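Local coordinates for MMS19 nucleotide excision repair protein homolog (Mus musculus, PDB 6TBL) that probably serves, as a whole protein, as a key part of the cytosolic complex inserting iron-sulfur clusters into proteins of DNA metabolism, this chain being its C-terminal HEAT-repeat part, at residues P34-A39 with H74-L79; S27-L32 with I67-C72. All coordinates share one frame; numbering follows the deposited sequence.

Interaction 1: P34-A39 with H74-L79; sequences PLLLEA and HALTRL. With K (potassium ion), chain G.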
ATOM      1  N   PRO A  34      31.316  -1.460  22.142  1.00 79.02           N
ATOM      2  CA  PRO A  34      32.469  -2.280  21.729  1.00 78.65           C
ATOM      3  C   PRO A  34      32.277  -3.760  22.003  1.00 81.16           C
ATOM      4  O   PRO A  34      32.774  -4.593  21.234  1.00 80.78           O
ATOM      5  CB  PRO A  34      33.632  -1.702  22.551  1.00 74.79           C
ATOM      6  CG  PRO A  34      33.177  -0.342  22.962  1.00 81.09           C
ATOM      7  CD  PRO A  34      31.700  -0.466  23.159  1.00 79.27           C
ATOM      8  N   LEU A  35      31.570  -4.114  23.080  1.00 74.98           N
ATOM      9  CA  LEU A  35      31.297  -5.521  23.350  1.00 77.29           C
ATOM     10  C   LEU A  35      30.433  -6.131  22.253  1.00 82.83           C
ATOM     11  O   LEU A  35      30.637  -7.286  21.861  1.00 91.60           O
ATOM     12  CB  LEU A  35      30.625  -5.675  24.715  1.00 75.04           C
ATOM     13  CG  LEU A  35      31.413  -5.156  25.919  1.00 80.71           C
ATOM     14  CD1 LEU A  35      30.613  -5.331  27.199  1.00 76.44           C
ATOM     15  CD2 LEU A  35      32.761  -5.848  26.026  1.00 85.99           C
ATOM     16  N   LEU A  36      29.465  -5.367  21.739  1.00 79.92           N
ATOM     17  CA  LEU A  36      28.650  -5.862  20.636  1.00 79.57           C
ATOM     18  C   LEU A  36      29.480  -6.066  19.378  1.00 86.07           C
ATOM     19  O   LEU A  36      29.197  -6.973  18.588  1.00 90.26           O
ATOM     20  CB  LEU A  36      27.501  -4.897  20.353  1.00 75.10           C
ATOM     21  CG  LEU A  36      26.484  -4.701  21.478  1.00 78.30           C
ATOM     22  CD1 LEU A  36      25.497  -3.593  21.142  1.00 78.28           C
ATOM     23  CD2 LEU A  36      25.754  -6.005  21.767  1.00 71.80           C
ATOM     24  N   LEU A  37      30.508  -5.246  19.178  1.00 91.62           N
ATOM     25  CA  LEU A  37      31.293  -5.329  17.954  1.00 95.82           C
ATOM     26  C   LEU A  37      32.389  -6.385  18.034  1.00100.71           C
ATOM     27  O   LEU A  37      32.684  -7.038  17.026  1.00101.03           O
ATOM     28  CB  LEU A  37      31.905  -3.966  17.635  1.00 91.44           C
ATOM     29  CG  LEU A  37      30.915  -2.817  17.429  1.00 85.41           C
ATOM     30  CD1 LEU A  37      31.660  -1.512  17.200  1.00 74.43           C
ATOM     31  CD2 LEU A  37      29.984  -3.118  16.269  1.00 78.78           C
ATOM     32  N   GLU A  38      32.997  -6.572  19.209  1.00 95.20           N
ATOM     33  CA  GLU A  38      34.152  -7.447  19.344  1.00 94.91           C
ATOM     34  C   GLU A  38      33.847  -8.787  19.996  1.00105.45           C
ATOM     35  O   GLU A  38      34.612  -9.735  19.795  1.00117.38           O
ATOM     36  CB  GLU A  38      35.257  -6.750  20.148  1.00 85.41           C
ATOM     37  CG  GLU A  38      35.598  -5.358  19.647  1.00 94.51           C
ATOM     38  CD  GLU A  38      36.114  -5.354  18.221  1.00103.13           C
ATOM     39  OE1 GLU A  38      36.636  -6.394  17.764  1.00105.32           O
ATOM     40  OE2 GLU A  38      35.995  -4.307  17.553  1.00108.16           O
ATOM     41  N   ALA A  39      32.768  -8.894  20.765  1.00 99.77           N
ATOM     42  CA  ALA A  39      32.384 -10.150  21.413  1.00 93.17           C
ATOM     43  C   ALA A  39      30.938 -10.493  21.077  1.00 97.26           C
ATOM     44  O   ALA A  39      30.088 -10.610  21.965  1.00 97.10           O
ATOM     45  CB  ALA A  39      32.590 -10.061  22.924  1.00 77.54           C
ATOM     46  N   HIS A  74      22.619  -0.044  16.067  1.00 62.37           N
ATOM     47  CA  HIS A  74      23.421  -0.324  14.883  1.00 65.63           C
ATOM     48  C   HIS A  74      24.442  -1.419  15.167  1.00 75.69           C
ATOM     49  O   HIS A  74      24.611  -2.343  14.363  1.00 76.19           O
ATOM     50  CB  HIS A  74      24.111   0.955  14.415  1.00 62.00           C
ATOM     51  CG  HIS A  74      24.903   0.796  13.156  1.00 69.38           C
ATOM     52  ND1 HIS A  74      26.198   0.321  13.146  1.00 69.19           N
ATOM     53  CD2 HIS A  74      24.591   1.063  11.865  1.00 70.19           C
ATOM     54  CE1 HIS A  74      26.645   0.296  11.902  1.00 71.65           C
ATOM     55  NE2 HIS A  74      25.689   0.741  11.106  1.00 70.14           N
ATOM     56  N   ALA A  75      25.120  -1.340  16.316  1.00 65.62           N
ATOM     57  CA  ALA A  75      26.136  -2.326  16.658  1.00 67.94           C
ATOM     58  C   ALA A  75      25.544  -3.706  16.907  1.00 74.00           C
ATOM     59  O   ALA A  75      26.264  -4.703  16.792  1.00 74.18           O
ATOM     60  CB  ALA A  75      26.925  -1.866  17.885  1.00 64.34           C
ATOM     61  N   LEU A  76      24.254  -3.785  17.247  1.00 73.98           N
ATOM     62  CA  LEU A  76      23.614  -5.081  17.438  1.00 77.06           C
ATOM     63  C   LEU A  76      23.646  -5.922  16.168  1.00 78.79           C
ATOM     64  O   LEU A  76      23.673  -7.155  16.243  1.00 75.95           O
ATOM     65  CB  LEU A  76      22.168  -4.894  17.900  1.00 81.71           C
ATOM     66  CG  LEU A  76      21.905  -4.836  19.402  1.00 83.28           C
ATOM     67  CD1 LEU A  76      20.418  -4.670  19.662  1.00 77.93           C
ATOM     68  CD2 LEU A  76      22.423  -6.094  20.070  1.00 81.11           C
ATOM     69  N   THR A  77      23.649  -5.281  14.998  1.00 75.62           N
ATOM     70  CA  THR A  77      23.628  -6.017  13.741  1.00 71.34           C
ATOM     71  C   THR A  77      24.901  -6.821  13.496  1.00 81.42           C
ATOM     72  O   THR A  77      24.948  -7.576  12.518  1.00 93.93           O
ATOM     73  CB  THR A  77      23.384  -5.058  12.574  1.00 70.40           C
ATOM     74  OG1 THR A  77      24.478  -4.140  12.471  1.00 76.58           O
ATOM     75  CG2 THR A  77      22.098  -4.272  12.796  1.00 65.77           C
ATOM     76  N   ARG A  78      25.921  -6.686  14.348  1.00 80.86           N
ATOM     77  CA  ARG A  78      27.117  -7.511  14.231  1.00 83.19           C
ATOM     78  C   ARG A  78      26.926  -8.898  14.833  1.00 84.08           C
ATOM     79  O   ARG A  78      27.711  -9.804  14.532  1.00 92.77           O
ATOM     80  CB  ARG A  78      28.309  -6.814  14.894  1.00 88.16           C
ATOM     81  CG  ARG A  78      29.655  -7.455  14.586  1.00 98.28           C
ATOM     82  CD  ARG A  78      30.753  -6.415  14.492  1.00111.89           C
ATOM     83  NE  ARG A  78      30.484  -5.437  13.443  1.00117.40           N
ATOM     84  CZ  ARG A  78      31.333  -4.483  13.078  1.00117.71           C
ATOM     85  NH1 ARG A  78      32.510  -4.381  13.679  1.00112.82           N
ATOM     86  NH2 ARG A  78      31.007  -3.632  12.114  1.00123.59           N
ATOM     87  N   LEU A  79      25.900  -9.084  15.663  1.00 86.55           N
ATOM     88  CA  LEU A  79      25.597 -10.398  16.202  1.00 87.10           C
ATOM     89  C   LEU A  79      25.198 -11.344  15.068  1.00 95.46           C
ATOM     90  O   LEU A  79      24.875 -10.900  13.962  1.00101.77           O
ATOM     91  CB  LEU A  79      24.476 -10.303  17.238  1.00 85.27           C
ATOM     92  CG  LEU A  79      24.646  -9.284  18.369  1.00 86.82           C
ATOM     93  CD1 LEU A  79      23.571  -9.467  19.423  1.00 78.82           C
ATOM     94  CD2 LEU A  79      26.025  -9.366  18.993  1.00 80.87           C
TER
HETATM   95  K     K G1101      24.996 -10.003  11.060  1.00106.25           K
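Arg78 lays its side chain across Leu37, so that a charged, flat group rests on a hydrocarbon branch. Leu37 CD2 stands 3.5 Å above one face of the guanidinium plane, displaced toward its rim, and is equally near NE and CZ, 3.7 Å from each. The CB of Arg78 points toward helix 22-38, and CG is anti to the backbone N (chi1 -168°); bends at chi2 and chi3 follow, and CD passes beside the carbonyl O of Leu37. Arginine suits this exposed margin because its methylenes and the face of its guanidinium can lie against a leucine. Glu38 OE2 is 5.2 Å from Arg78 NH1, too far for a salt bridge, though the opposite charges may attract weakly.

Deeper in, Ala75 receives both leucines: its CB lies 3.7 Å from Leu37 CD2 and 4.0 Å from Leu36 CB. A methyl is short enough to let two bulkier chains converge on one helical position. Here the ends of helices 22-38 and 63-76 meet, joining successive HEAT repeats of an alpha solenoid. Leu36 CD2 also reaches Leu76 CD2, the two side chains running obliquely past one another, while Phe54 of helix 47-57 covers Leu36 and Leu76.

A type I turn from Leu76 to Leu79 keeps the chain against helix 22-38, and the Leu79 side chain comes back to Leu36. Thr77 OG1 donates to His74 O, which also accepts from Thr77 N, and Thr77 O and Leu79 O bind a potassium ion at 2.8 and 3.0 Å; Thr81 OG1 supplies a third ligand.

Interaction 2: S27-L32 with I67-C72; sequences STLSCL and IAALQC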
ATOM      1  N   SER A  27      27.090   6.043  30.436  1.00 85.56           N
ATOM      2  CA  SER A  27      28.280   5.323  30.877  1.00 84.36           C
ATOM      3  C   SER A  27      28.244   3.867  30.426  1.00 87.79           C
ATOM      4  O   SER A  27      29.205   3.370  29.826  1.00 92.80           O
ATOM      5  CB  SER A  27      28.412   5.417  32.397  1.00 85.24           C
ATOM      6  OG  SER A  27      29.553   4.716  32.856  1.00 93.67           O
ATOM      7  N   THR A  28      27.141   3.166  30.698  1.00 82.13           N
ATOM      8  CA  THR A  28      27.077   1.756  30.332  1.00 84.90           C
ATOM      9  C   THR A  28      26.986   1.566  28.822  1.00 87.38           C
ATOM     10  O   THR A  28      27.511   0.580  28.293  1.00 91.09           O
ATOM     11  CB  THR A  28      25.900   1.074  31.033  1.00 87.92           C
ATOM     12  OG1 THR A  28      25.818  -0.295  30.618  1.00 94.99           O
ATOM     13  CG2 THR A  28      24.592   1.777  30.709  1.00 95.31           C
ATOM     14  N   LEU A  29      26.344   2.500  28.113  1.00 87.82           N
ATOM     15  CA  LEU A  29      26.236   2.378  26.661  1.00 85.10           C
ATOM     16  C   LEU A  29      27.600   2.487  25.991  1.00 82.33           C
ATOM     17  O   LEU A  29      27.850   1.828  24.974  1.00 81.22           O
ATOM     18  CB  LEU A  29      25.281   3.436  26.111  1.00 72.18           C
ATOM     19  CG  LEU A  29      23.787   3.202  26.336  1.00 75.03           C
ATOM     20  CD1 LEU A  29      22.994   4.456  26.008  1.00 78.18           C
ATOM     21  CD2 LEU A  29      23.299   2.028  25.502  1.00 74.19           C
ATOM     22  N   SER A  30      28.497   3.310  26.541  1.00 75.95           N
ATOM     23  CA  SER A  30      29.835   3.420  25.972  1.00 76.84           C
ATOM     24  C   SER A  30      30.649   2.147  26.166  1.00 76.18           C
ATOM     25  O   SER A  30      31.641   1.946  25.458  1.00 79.63           O
ATOM     26  CB  SER A  30      30.576   4.608  26.584  1.00 78.59           C
ATOM     27  OG  SER A  30      30.841   4.390  27.959  1.00102.88           O
ATOM     28  N   CYS A  31      30.259   1.292  27.110  1.00 75.94           N
ATOM     29  CA  CYS A  31      30.906   0.001  27.292  1.00 84.78           C
ATOM     30  C   CYS A  31      30.268  -1.091  26.449  1.00 87.51           C
ATOM     31  O   CYS A  31      30.968  -2.006  25.996  1.00 91.23           O
ATOM     32  CB  CYS A  31      30.856  -0.416  28.764  1.00 84.25           C
ATOM     33  SG  CYS A  31      31.770   0.656  29.864  1.00 89.49           S
ATOM     34  N   LEU A  32      28.958  -1.010  26.226  1.00 88.84           N
ATOM     35  CA  LEU A  32      28.240  -2.083  25.550  1.00 83.15           C
ATOM     36  C   LEU A  32      28.524  -2.109  24.053  1.00 83.90           C
ATOM     37  O   LEU A  32      28.616  -3.188  23.459  1.00 89.28           O
ATOM     38  CB  LEU A  32      26.742  -1.943  25.813  1.00 72.26           C
ATOM     39  CG  LEU A  32      26.319  -2.260  27.246  1.00 76.27           C
ATOM     40  CD1 LEU A  32      24.871  -1.872  27.481  1.00 85.13           C
ATOM     41  CD2 LEU A  32      26.534  -3.737  27.544  1.00 74.63           C
ATOM     42  N   ILE A  67      21.253   9.173  21.063  1.00 73.51           N
ATOM     43  CA  ILE A  67      22.287   8.906  20.068  1.00 71.09           C
ATOM     44  C   ILE A  67      23.044   7.629  20.412  1.00 78.27           C
ATOM     45  O   ILE A  67      23.212   6.739  19.568  1.00 78.44           O
ATOM     46  CB  ILE A  67      23.236  10.112  19.949  1.00 76.97           C
ATOM     47  CG1 ILE A  67      22.509  11.291  19.301  1.00 73.40           C
ATOM     48  CG2 ILE A  67      24.491   9.732  19.170  1.00 62.59           C
ATOM     49  CD1 ILE A  67      23.341  12.543  19.217  1.00 69.28           C
ATOM     50  N   ALA A  68      23.510   7.518  21.658  1.00 63.60           N
ATOM     51  CA  ALA A  68      24.257   6.333  22.064  1.00 63.74           C
ATOM     52  C   ALA A  68      23.401   5.075  21.962  1.00 77.32           C
ATOM     53  O   ALA A  68      23.891   4.013  21.557  1.00 77.84           O
ATOM     54  CB  ALA A  68      24.787   6.509  23.487  1.00 65.07           C
ATOM     55  N   ALA A  69      22.118   5.177  22.317  1.00 73.98           N
ATOM     56  CA  ALA A  69      21.233   4.020  22.240  1.00 71.74           C
ATOM     57  C   ALA A  69      21.088   3.531  20.805  1.00 68.84           C
ATOM     58  O   ALA A  69      21.127   2.321  20.547  1.00 69.15           O
ATOM     59  CB  ALA A  69      19.867   4.362  22.831  1.00 71.16           C
ATOM     60  N   LEU A  70      20.927   4.457  19.856  1.00 66.92           N
ATOM     61  CA  LEU A  70      20.792   4.065  18.457  1.00 67.25           C
ATOM     62  C   LEU A  70      22.098   3.521  17.892  1.00 69.82           C
ATOM     63  O   LEU A  70      22.075   2.637  17.028  1.00 73.52           O
ATOM     64  CB  LEU A  70      20.307   5.251  17.625  1.00 68.42           C
ATOM     65  CG  LEU A  70      18.904   5.758  17.958  1.00 70.72           C
ATOM     66  CD1 LEU A  70      18.582   7.003  17.151  1.00 72.61           C
ATOM     67  CD2 LEU A  70      17.868   4.674  17.711  1.00 63.45           C
ATOM     68  N   GLN A  71      23.240   4.035  18.355  1.00 74.80           N
ATOM     69  CA  GLN A  71      24.517   3.481  17.918  1.00 71.23           C
ATOM     70  C   GLN A  71      24.690   2.042  18.385  1.00 71.40           C
ATOM     71  O   GLN A  71      25.333   1.242  17.697  1.00 76.26           O
ATOM     72  CB  GLN A  71      25.669   4.348  18.422  1.00 66.18           C
ATOM     73  CG  GLN A  71      25.695   5.746  17.831  1.00 68.14           C
ATOM     74  CD  GLN A  71      26.837   6.587  18.365  1.00 76.92           C
ATOM     75  OE1 GLN A  71      27.626   6.134  19.194  1.00 92.98           O
ATOM     76  NE2 GLN A  71      26.934   7.820  17.888  1.00 73.18           N
ATOM     77  N   CYS A  72      24.131   1.697  19.545  1.00 65.83           N
ATOM     78  CA  CYS A  72      24.138   0.304  19.979  1.00 71.00           C
ATOM     79  C   CYS A  72      23.173  -0.534  19.149  1.00 76.35           C
ATOM     80  O   CYS A  72      23.454  -1.702  18.855  1.00 81.17           O
ATOM     81  CB  CYS A  72      23.791   0.219  21.462  1.00 80.77           C
ATOM     82  SG  CYS A  72      25.154   0.651  22.559  1.00 82.87           S
TER
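Leu29 carries most of this contact, splitting its two methyls between successive turns of the facing helix. CD1 settles 3.7 Å from Ala68 CB and lies close to the backbone N of Ala69, whereas CD2 meets the sulfur of Cys72, also at 3.7 Å. The forked leucine thus straddles Ala68 and Cys72, four residues apart on the same face of their helix. Alanine fits the first position, since its lone methyl lets the leucine come near the opposing backbone; cysteine fits the second, as a compact, polarisable side chain that packs well in an apolar setting.

In Cys72 the first torsion places the touching atom itself: SG sits beside the backbone N and anti to the carbonyl carbon (chi1 -78°), where it meets Leu29 CD2. Leu32, one turn further on, adds a peripheral touch from its CB to the sulfur, 4.5 Å away.

Around this first shell, Phe54 of helix 47-57 presses on Leu29, Leu32 and Cys72 together, and Leu17 lies against Leu29 and Leu32. Thr28, buried beside them, has its hydroxyl bonded to Leu13 O, which ties helix 22-38 to helix 9-16. Elsewhere on helix 63-76, Leu70 packs on Val106 and Ala110 of helix 104-118.

The axes of the two short segments approach to 9.6 Å and run the same way, inclined by 23°. Near-parallel helices from successive repeats, laid side by side with small and branched apolar residues between them, are typical of a HEAT-repeat alpha solenoid, in which each repeat packs on the next through a shared hydrophobic core.

Interactions 1 and 2 are two levels of one interface, since both join helix 22-38 to helix 63-76, with interaction 2 in the middle of the two helices and interaction 1 toward their C-terminal ends. Their centres are 11 Å apart, yet they touch: Leu36 CD1 of interaction 1 packs 3.6 Å from Cys72 O of interaction 2. Phe54 of helix 47-57 is common to both. The potassium ion lies beside segment 74-79 of interaction 1, bound by its Thr77 and Leu79 carbonyls; Cys72 O of interaction 2 is 11.5 Å from the K atom.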